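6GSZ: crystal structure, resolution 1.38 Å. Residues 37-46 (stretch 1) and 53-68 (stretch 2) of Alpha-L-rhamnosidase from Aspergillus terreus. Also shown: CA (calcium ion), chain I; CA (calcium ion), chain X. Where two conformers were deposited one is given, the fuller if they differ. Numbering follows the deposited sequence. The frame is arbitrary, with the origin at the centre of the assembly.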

ATOM      1  N   GLU A  37     -12.602  -4.335 -29.995  1.00 15.29           N
ATOM      2  CA  GLU A  37     -12.765  -3.027 -29.393  1.00 16.36           C
ATOM      3  C   GLU A  37     -14.251  -2.788 -29.158  1.00 16.51           C
ATOM      4  O   GLU A  37     -15.101  -3.274 -29.902  1.00 17.89           O
ATOM      5  N   GLN A  38     -14.561  -2.039 -28.102  1.00 14.32           N
ATOM      6  CA  GLN A  38     -15.935  -1.716 -27.787  1.00 13.71           C
ATOM      7  C   GLN A  38     -16.432  -0.534 -28.640  1.00 13.55           C
ATOM      8  O   GLN A  38     -15.715   0.450 -28.811  1.00 13.58           O
ATOM      9  N   ARG A  39     -17.683  -0.619 -29.131  1.00 13.47           N
ATOM     10  CA  ARG A  39     -18.312   0.533 -29.727  0.60 15.20           C
ATOM     11  C   ARG A  39     -19.408   1.150 -28.852  1.00 13.96           C
ATOM     12  O   ARG A  39     -19.712   2.336 -29.022  1.00 13.83           O
ATOM     13  N   ALA A  40     -19.981   0.373 -27.915  1.00 12.85           N
ATOM     14  CA  ALA A  40     -21.095   0.891 -27.129  1.00 14.04           C
ATOM     15  C   ALA A  40     -21.223   0.038 -25.881  1.00 12.38           C
ATOM     16  O   ALA A  40     -20.681  -1.056 -25.800  1.00 12.50           O
ATOM     17  N   TYR A  41     -21.952   0.568 -24.908  1.00 12.82           N
ATOM     18  CA  TYR A  41     -22.277  -0.175 -23.689  1.00 13.48           C
ATOM     19  C   TYR A  41     -23.694   0.190 -23.259  1.00 13.88           C
ATOM     20  O   TYR A  41     -24.240   1.220 -23.602  1.00 13.70           O
ATOM     21  N   GLU A  42     -24.232  -0.699 -22.417  1.00 14.01           N
ATOM     22  CA  GLU A  42     -25.480  -0.483 -21.707  1.00 14.34           C
ATOM     23  C   GLU A  42     -25.219  -0.714 -20.216  1.00 13.46           C
ATOM     24  O   GLU A  42     -24.610  -1.706 -19.841  1.00 14.28           O
ATOM     25  N   ILE A  43     -25.710   0.224 -19.418  1.00 13.18           N
ATOM     26  CA  ILE A  43     -25.702   0.096 -17.946  1.00 13.52           C
ATOM     27  C   ILE A  43     -27.163   0.035 -17.488  1.00 13.11           C
ATOM     28  O   ILE A  43     -27.936   0.950 -17.743  1.00 14.23           O
ATOM     29  N   GLU A  44     -27.495  -1.058 -16.800  1.00 14.66           N
ATOM     30  CA  GLU A  44     -28.806  -1.272 -16.164  1.00 15.63           C
ATOM     31  C   GLU A  44     -28.694  -0.841 -14.702  1.00 14.64           C
ATOM     32  O   GLU A  44     -27.828  -1.337 -13.974  1.00 16.27           O
ATOM     33  N   VAL A  45     -29.565   0.078 -14.309  1.00 14.93           N
ATOM     34  CA  VAL A  45     -29.651   0.520 -12.933  1.00 13.57           C
ATOM     35  C   VAL A  45     -31.041   0.204 -12.372  1.00 15.94           C
ATOM     36  O   VAL A  45     -32.056   0.726 -12.864  1.00 18.06           O
ATOM     37  N   LYS A  46     -31.063  -0.626 -11.318  1.00 15.88           N
ATOM     38  CA  LYS A  46     -32.332  -1.035 -10.652  1.00 18.07           C
ATOM     39  C   LYS A  46     -32.422  -0.390  -9.266  1.00 20.25           C
ATOM     40  O   LYS A  46     -31.488  -0.555  -8.476  1.00 19.83           O
ATOM     41  N   ASP A  53     -33.882   0.903 -15.197  1.00 21.11           N
ATOM     42  CA  ASP A  53     -33.560   1.754 -16.343  1.00 18.31           C
ATOM     43  C   ASP A  53     -32.312   1.192 -17.029  1.00 18.41           C
ATOM     44  O   ASP A  53     -31.433   0.739 -16.364  1.00 18.86           O
ATOM     45  N   VAL A  54     -32.288   1.236 -18.380  1.00 18.15           N
ATOM     46  CA  VAL A  54     -31.115   0.863 -19.158  1.00 17.83           C
ATOM     47  C   VAL A  54     -30.665   2.118 -19.908  1.00 17.12           C
ATOM     48  O   VAL A  54     -31.436   2.744 -20.620  1.00 19.74           O
ATOM     49  N   PHE A  55     -29.390   2.454 -19.738  1.00 15.56           N
ATOM     50  CA  PHE A  55     -28.780   3.616 -20.356  1.00 14.83           C
ATOM     51  C   PHE A  55     -27.737   3.133 -21.368  1.00 14.58           C
ATOM     52  O   PHE A  55     -26.780   2.417 -21.021  1.00 16.95           O
ATOM     53  N   ARG A  56     -27.923   3.502 -22.627  1.00 15.88           N
ATOM     54  CA  ARG A  56     -26.965   3.123 -23.703  1.00 14.88           C
ATOM     55  C   ARG A  56     -26.082   4.324 -24.042  1.00 13.80           C
ATOM     56  O   ARG A  56     -26.557   5.458 -24.152  1.00 16.79           O
ATOM     57  N   SER A  57     -24.792   4.037 -24.215  1.00 14.27           N
ATOM     58  CA  SER A  57     -23.789   5.005 -24.660  0.50 12.66           C
ATOM     59  C   SER A  57     -23.074   4.443 -25.878  1.00 12.39           C
ATOM     60  O   SER A  57     -22.590   3.334 -25.817  1.00 14.95           O
ATOM     61  N   GLU A  58     -22.966   5.263 -26.919  1.00 13.43           N
ATOM     62  CA  GLU A  58     -21.990   5.061 -28.007  1.00 14.82           C
ATOM     63  C   GLU A  58     -20.659   5.568 -27.476  1.00 13.44           C
ATOM     64  O   GLU A  58     -20.538   6.764 -27.208  1.00 15.66           O
ATOM     65  N   SER A  59     -19.769   4.625 -27.178  1.00 11.45           N
ATOM     66  CA  SER A  59     -18.513   4.921 -26.510  1.00 11.11           C
ATOM     67  C   SER A  59     -17.623   3.692 -26.548  1.00 11.81           C
ATOM     68  O   SER A  59     -18.109   2.587 -26.275  1.00 13.05           O
ATOM     69  N   SER A  60     -16.322   3.910 -26.770  1.00 11.64           N
ATOM     70  CA  SER A  60     -15.361   2.833 -26.612  0.50 11.44           C
ATOM     71  C   SER A  60     -14.830   2.748 -25.181  1.00 13.04           C
ATOM     72  O   SER A  60     -14.068   1.867 -24.914  1.00 12.55           O
ATOM     73  N   ASP A  61     -15.230   3.659 -24.299  1.00 12.04           N
ATOM     74  CA  ASP A  61     -14.634   3.694 -22.941  1.00 11.99           C
ATOM     75  C   ASP A  61     -15.260   2.631 -22.031  1.00 12.09           C
ATOM     76  O   ASP A  61     -16.492   2.499 -21.962  1.00 11.17           O
ATOM     77  N   SER A  62     -14.379   1.843 -21.406  1.00 11.85           N
ATOM     78  CA  SER A  62     -14.809   0.837 -20.422  1.00 10.98           C
ATOM     79  C   SER A  62     -14.245   1.113 -19.021  1.00 10.94           C
ATOM     80  O   SER A  62     -14.438   0.283 -18.119  1.00 11.77           O
ATOM     81  N   VAL A  63     -13.589   2.282 -18.829  1.00 10.96           N
ATOM     82  CA  VAL A  63     -12.924   2.586 -17.564  1.00 11.31           C
ATOM     83  C   VAL A  63     -13.331   3.976 -17.096  1.00 11.06           C
ATOM     84  O   VAL A  63     -13.103   4.979 -17.772  1.00 12.01           O
ATOM     85  N   LEU A  64     -13.887   4.003 -15.879  1.00 10.97           N
ATOM     86  CA  LEU A  64     -14.246   5.272 -15.205  1.00 10.64           C
ATOM     87  C   LEU A  64     -15.190   6.128 -16.077  1.00  9.64           C
ATOM     88  O   LEU A  64     -15.022   7.370 -16.187  1.00 11.38           O
ATOM     89  N   VAL A  65     -16.236   5.471 -16.588  1.00 10.25           N
ATOM     90  CA  VAL A  65     -17.265   6.163 -17.363  1.00 11.17           C
ATOM     91  C   VAL A  65     -18.257   6.797 -16.396  1.00 10.10           C
ATOM     92  O   VAL A  65     -18.285   6.448 -15.209  1.00 10.97           O
ATOM     93  N   PRO A  66     -19.070   7.779 -16.825  1.00 11.04           N
ATOM     94  CA  PRO A  66     -19.978   8.441 -15.908  1.00 12.47           C
ATOM     95  C   PRO A  66     -21.103   7.584 -15.331  1.00 11.74           C
ATOM     96  O   PRO A  66     -21.559   6.625 -15.933  1.00 12.78           O
ATOM     97  N   TRP A  67     -21.448   7.892 -14.068  1.00 10.93           N
ATOM     98  CA  TRP A  67     -22.697   7.364 -13.521  1.00 11.16           C
ATOM     99  C   TRP A  67     -23.847   7.819 -14.418  1.00 11.66           C
ATOM    100  O   TRP A  67     -23.955   9.009 -14.666  1.00 12.72           O
ATOM    101  N   PRO A  68     -24.678   6.909 -14.927  1.00 12.75           N
ATOM    102  CA  PRO A  68     -25.687   7.308 -15.922  1.00 14.34           C
ATOM    103  C   PRO A  68     -27.063   7.714 -15.391  1.00 14.18           C
ATOM    104  O   PRO A  68     -27.906   8.175 -16.115  1.00 18.40           O
TER

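Strands 38-46 and 53-58 pair antiparallel, and the backbone N and O of alternate residues bond across the strands: Tyr41 N donates to Ser57 O (3.0 Å) and Ser57 N to Tyr41 O (2.9 Å), a two-way pattern repeated by Ile43 with Phe55 and by Val45 with Asp53. Along each extended strand the bridged side chains alternate between two faces.

Ala40, Glu42, Glu44, Val54, Arg56 and Glu58 share the more polar face. Extended Arg56 (chi1 t, chi2 t) lays one guanidinium face over Ala40 CB, while its NH1 makes a weak hydrogen bond within a salt bridge to Glu42 OE2 (3.3 Å); Glu42 (chi1 m) has OE1 satisfied elsewhere in the structure. Glu58 (t, p) receives a second salt bridge, also a weak hydrogen bond, from Arg39 NH2 to its OE2 (3.0 Å). Water 1 donates to Arg39 O (2.6 Å) and Glu58 OE2 (2.9 Å); water 2 accepts from Arg56 NH2 (3.0 Å) and donates to Glu58 OE1 (2.7 Å).

On the other face, Tyr41 (chi1 p) takes Ser57 CB over its ring, 3.7 Å from the centroid, and packs CZ against Val65 CG2 (3.8 Å). Its OH contacts water 3 (2.7 Å), which donates to Pro66 O (2.8 Å), and water 4 (2.8 Å), which also reaches Ser57 OG (3.1 Å). Ile43 (m, t) sets CG2 against Pro68 CG (3.9 Å); Val45 (t) meets Phe55 CE2 through CG2 (4.0 Å) and Trp67 CH2 through CG1 (4.1 Å).

Beyond the bridged pairs, at the start of its strand, Gln38 (t, t) points toward stretch 2, and its NE2 donates to both Ser59 O and Asp61 O (2.9 Å each). Asp61 N donates to Ser59 OG (2.9 Å). The Asp61 carboxylate binds the chain I calcium through OD1 (2.5 Å) and OD2 (2.4 Å), joined by Val63 O (2.3 Å) and waters 5-8; Asp53 OD1 binds the chain X calcium (2.3 Å).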

ATOM      1  CB  GLU A  37     -12.169  -1.932 -30.285  1.00 23.63           C
ATOM      2  CG  GLU A  37     -10.656  -1.986 -30.325  1.00 28.67           C
ATOM      3  CD  GLU A  37      -9.937  -0.951 -31.173  1.00 36.15           C
ATOM      4  OE1 GLU A  37     -10.145  -0.947 -32.408  1.00 43.48           O
ATOM      5  OE2 GLU A  37      -9.153  -0.163 -30.597  1.00 44.57           O
ATOM      6  CB  GLN A  38     -15.967  -1.319 -26.296  1.00 12.68           C
ATOM      7  CG  GLN A  38     -17.362  -0.948 -25.783  1.00 12.85           C
ATOM      8  CD  GLN A  38     -17.306  -0.549 -24.340  1.00 11.96           C
ATOM      9  OE1 GLN A  38     -17.244  -1.421 -23.456  1.00 13.46           O
ATOM     10  NE2 GLN A  38     -17.370   0.767 -24.121  1.00 13.25           N
ATOM     11  CB  ARG A  39     -18.842   0.234 -31.125  0.60 17.77           C
ATOM     12  CG  ARG A  39     -19.980  -0.769 -31.162  0.60 18.83           C
ATOM     13  CD  ARG A  39     -20.564  -0.876 -32.578  0.60 23.08           C
ATOM     14  NE  ARG A  39     -20.816   0.434 -33.177  0.60 26.69           N
ATOM     15  CZ  ARG A  39     -20.088   1.019 -34.147  0.60 28.64           C
ATOM     16  NH1 ARG A  39     -19.065   0.399 -34.739  0.60 26.69           N
ATOM     17  NH2 ARG A  39     -20.404   2.248 -34.517  0.60 29.64           N
ATOM     18  CB  ALA A  40     -22.397   0.857 -27.897  1.00 14.23           C
ATOM     19  CB  TYR A  41     -21.257   0.075 -22.580  1.00 13.15           C
ATOM     20  CG  TYR A  41     -21.150   1.493 -22.098  1.00 12.23           C
ATOM     21  CD1 TYR A  41     -22.040   1.993 -21.154  1.00 12.87           C
ATOM     22  CD2 TYR A  41     -20.099   2.314 -22.484  1.00 13.16           C
ATOM     23  CE1 TYR A  41     -21.916   3.279 -20.651  1.00 12.60           C
ATOM     24  CE2 TYR A  41     -19.955   3.583 -21.971  1.00 12.67           C
ATOM     25  CZ  TYR A  41     -20.828   4.061 -21.006  1.00 12.82           C
ATOM     26  OH  TYR A  41     -20.663   5.346 -20.510  1.00 14.85           O
ATOM     27  CB  GLU A  42     -26.593  -1.398 -22.233  1.00 16.12           C
ATOM     28  CG  GLU A  42     -27.121  -0.929 -23.571  1.00 17.65           C
ATOM     29  CD  GLU A  42     -28.223  -1.790 -24.149  1.00 22.12           C
ATOM     30  OE1 GLU A  42     -28.477  -2.864 -23.596  1.00 20.67           O
ATOM     31  OE2 GLU A  42     -28.761  -1.398 -25.217  1.00 30.76           O
ATOM     32  CB  ILE A  43     -24.966   1.255 -17.261  1.00 14.23           C
ATOM     33  CG1 ILE A  43     -23.531   1.388 -17.739  1.00 14.69           C
ATOM     34  CG2 ILE A  43     -25.032   1.047 -15.745  1.00 14.24           C
ATOM     35  CD1 ILE A  43     -22.744   2.570 -17.184  1.00 16.40           C
ATOM     36  CB  GLU A  44     -29.194  -2.745 -16.265  1.00 16.36           C
ATOM     37  CG  GLU A  44     -30.567  -3.074 -15.679  1.00 17.86           C
ATOM     38  CD  GLU A  44     -30.731  -4.577 -15.551  1.00 20.26           C
ATOM     39  OE1 GLU A  44     -31.456  -5.171 -16.382  1.00 26.72           O
ATOM     40  OE2 GLU A  44     -30.047  -5.162 -14.680  1.00 20.64           O
ATOM     41  CB  VAL A  45     -29.345   2.021 -12.826  1.00 14.67           C
ATOM     42  CG1 VAL A  45     -29.368   2.484 -11.367  1.00 15.59           C
ATOM     43  CG2 VAL A  45     -28.024   2.357 -13.508  1.00 15.90           C
ATOM     44  CB  LYS A  46     -32.428  -2.568 -10.586  1.00 21.11           C
ATOM     45  CG  LYS A  46     -33.655  -3.122  -9.882  1.00 26.96           C
ATOM     46  CD  LYS A  46     -34.942  -2.882 -10.627  1.00 33.39           C
ATOM     47  CE  LYS A  46     -36.139  -3.517  -9.945  1.00 39.36           C
ATOM     48  NZ  LYS A  46     -36.632  -2.676  -8.832  1.00 42.94           N
ATOM     49  CB  ASP A  53     -33.273   3.198 -15.946  1.00 23.86           C
ATOM     50  CG  ASP A  53     -34.466   3.970 -15.446  1.00 29.50           C
ATOM     51  OD1 ASP A  53     -35.587   3.677 -15.907  1.00 34.88           O
ATOM     52  OD2 ASP A  53     -34.243   4.851 -14.594  1.00 31.76           O
ATOM     53  CB  VAL A  54     -31.370  -0.335 -20.102  1.00 20.11           C
ATOM     54  CG1 VAL A  54     -30.158  -0.634 -20.974  1.00 22.21           C
ATOM     55  CG2 VAL A  54     -31.792  -1.576 -19.302  1.00 22.72           C
ATOM     56  CB  PHE A  55     -28.071   4.454 -19.293  1.00 15.43           C
ATOM     57  CG  PHE A  55     -29.019   4.953 -18.235  1.00 14.95           C
ATOM     58  CD1 PHE A  55     -29.770   6.104 -18.435  1.00 17.02           C
ATOM     59  CD2 PHE A  55     -29.168   4.270 -17.038  1.00 14.32           C
ATOM     60  CE1 PHE A  55     -30.653   6.556 -17.471  1.00 20.26           C
ATOM     61  CE2 PHE A  55     -30.042   4.725 -16.070  1.00 17.25           C
ATOM     62  CZ  PHE A  55     -30.762   5.874 -16.271  1.00 17.68           C
ATOM     63  CB  ARG A  56     -27.705   2.696 -24.976  1.00 18.88           C
ATOM     64  CG  ARG A  56     -26.769   2.179 -26.069  1.00 24.47           C
ATOM     65  CD  ARG A  56     -27.402   1.508 -27.279  1.00 32.99           C
ATOM     66  NE  ARG A  56     -26.370   1.030 -28.207  1.00 31.08           N
ATOM     67  CZ  ARG A  56     -26.165  -0.252 -28.544  1.00 31.50           C
ATOM     68  NH1 ARG A  56     -26.788  -1.227 -27.896  1.00 31.35           N
ATOM     69  NH2 ARG A  56     -25.368  -0.553 -29.558  1.00 31.93           N
ATOM     70  CB  SER A  57     -22.759   5.261 -23.598  0.50 12.66           C
ATOM     71  OG  SER A  57     -23.301   5.952 -22.483  0.50 12.86           O
ATOM     72  CB  GLU A  58     -22.425   5.835 -29.241  1.00 14.86           C
ATOM     73  CG  GLU A  58     -21.673   5.479 -30.478  1.00 17.29           C
ATOM     74  CD  GLU A  58     -21.972   4.119 -31.076  1.00 23.75           C
ATOM     75  OE1 GLU A  58     -22.988   3.453 -30.662  1.00 22.93           O
ATOM     76  OE2 GLU A  58     -21.183   3.752 -32.030  1.00 23.10           O
ATOM     77  CB  SER A  59     -18.764   5.290 -25.070  1.00 11.89           C
ATOM     78  OG  SER A  59     -17.531   5.477 -24.376  1.00 13.12           O
ATOM     79  CB  SER A  60     -14.211   2.996 -27.543  0.50 11.14           C
ATOM     80  OG  SER A  60     -13.372   4.056 -27.115  0.50 10.12           O
ATOM     81  CB  ASP A  61     -14.822   5.073 -22.336  1.00 12.50           C
ATOM     82  CG  ASP A  61     -13.886   5.436 -21.198  1.00 13.37           C
ATOM     83  OD1 ASP A  61     -12.969   4.678 -20.883  1.00 12.87           O
ATOM     84  OD2 ASP A  61     -14.031   6.512 -20.684  1.00 13.19           O
ATOM     85  CB  SER A  62     -14.391  -0.560 -20.924  1.00 11.87           C
ATOM     86  OG  SER A  62     -13.004  -0.607 -21.229  1.00 11.79           O
ATOM     87  CB  VAL A  63     -11.389   2.511 -17.723  1.00 12.68           C
ATOM     88  CG1 VAL A  63     -10.690   2.925 -16.419  1.00 16.45           C
ATOM     89  CG2 VAL A  63     -10.948   1.127 -18.151  1.00 14.56           C
ATOM     90  CB  LEU A  64     -12.977   6.011 -14.777  1.00 11.07           C
ATOM     91  CG  LEU A  64     -12.121   5.256 -13.742  1.00 11.01           C
ATOM     92  CD1 LEU A  64     -10.728   5.883 -13.643  1.00 11.99           C
ATOM     93  CD2 LEU A  64     -12.750   5.194 -12.349  1.00 11.10           C
ATOM     94  CB  VAL A  65     -17.984   5.223 -18.349  1.00 12.17           C
ATOM     95  CG1 VAL A  65     -16.983   4.404 -19.180  1.00 13.19           C
ATOM     96  CG2 VAL A  65     -18.984   4.319 -17.661  1.00 12.00           C
ATOM     97  CB  PRO A  66     -20.583   9.575 -16.741  1.00 12.69           C
ATOM     98  CG  PRO A  66     -19.611   9.762 -17.885  1.00 12.36           C
ATOM     99  CD  PRO A  66     -19.107   8.356 -18.171  1.00 11.64           C
ATOM    100  CB  TRP A  67     -22.862   7.895 -12.101  1.00 12.10           C
ATOM    101  CG  TRP A  67     -24.142   7.472 -11.443  1.00 11.82           C
ATOM    102  CD1 TRP A  67     -25.226   8.269 -11.156  1.00 12.56           C
ATOM    103  CD2 TRP A  67     -24.479   6.145 -11.016  1.00 11.66           C
ATOM    104  NE1 TRP A  67     -26.223   7.516 -10.587  1.00 12.50           N
ATOM    105  CE2 TRP A  67     -25.789   6.220 -10.477  1.00 12.76           C
ATOM    106  CE3 TRP A  67     -23.817   4.917 -11.057  1.00 12.10           C
ATOM    107  CZ2 TRP A  67     -26.437   5.086 -10.002  1.00 13.48           C
ATOM    108  CZ3 TRP A  67     -24.462   3.807 -10.571  1.00 12.87           C
ATOM    109  CH2 TRP A  67     -25.761   3.895 -10.054  1.00 14.11           C
ATOM    110  CB  PRO A  68     -25.848   6.019 -16.748  1.00 15.86           C
ATOM    111  CG  PRO A  68     -25.645   4.922 -15.707  1.00 15.07           C
ATOM    112  CD  PRO A  68     -24.526   5.448 -14.821  1.00 13.63           C
TER
HETATM  113 CA    CA I 927     -12.033   6.315 -19.296  1.00 13.33          CA
HETATM  114 CA    CA X 942     -37.870   4.193 -15.854  0.60 42.58          CA
HETATM  115  O   HOH W   1     -18.587   4.037 -30.705  1.00 20.21           O
HETATM  116  O   HOH W   2     -23.718   1.015 -31.569  0.60 25.74           O
HETATM  117  O   HOH W   3     -22.305   6.166 -18.556  1.00 17.15           O
HETATM  118  O   HOH W   4     -20.670   7.564 -22.206  1.00 32.81           O
HETATM  119  O   HOH W   5     -13.170   8.159 -18.170  1.00 13.07           O
HETATM  120  O   HOH W   6     -10.357   6.791 -17.583  1.00 16.56           O
HETATM  121  O   HOH W   7     -10.114   5.133 -20.116  1.00 17.01           O
HETATM  122  O   HOH W   8     -11.096   7.955 -20.791  1.00 17.43           O
HETATM  123  O   HOH W   9     -37.701   2.901 -13.879  1.00 54.15           O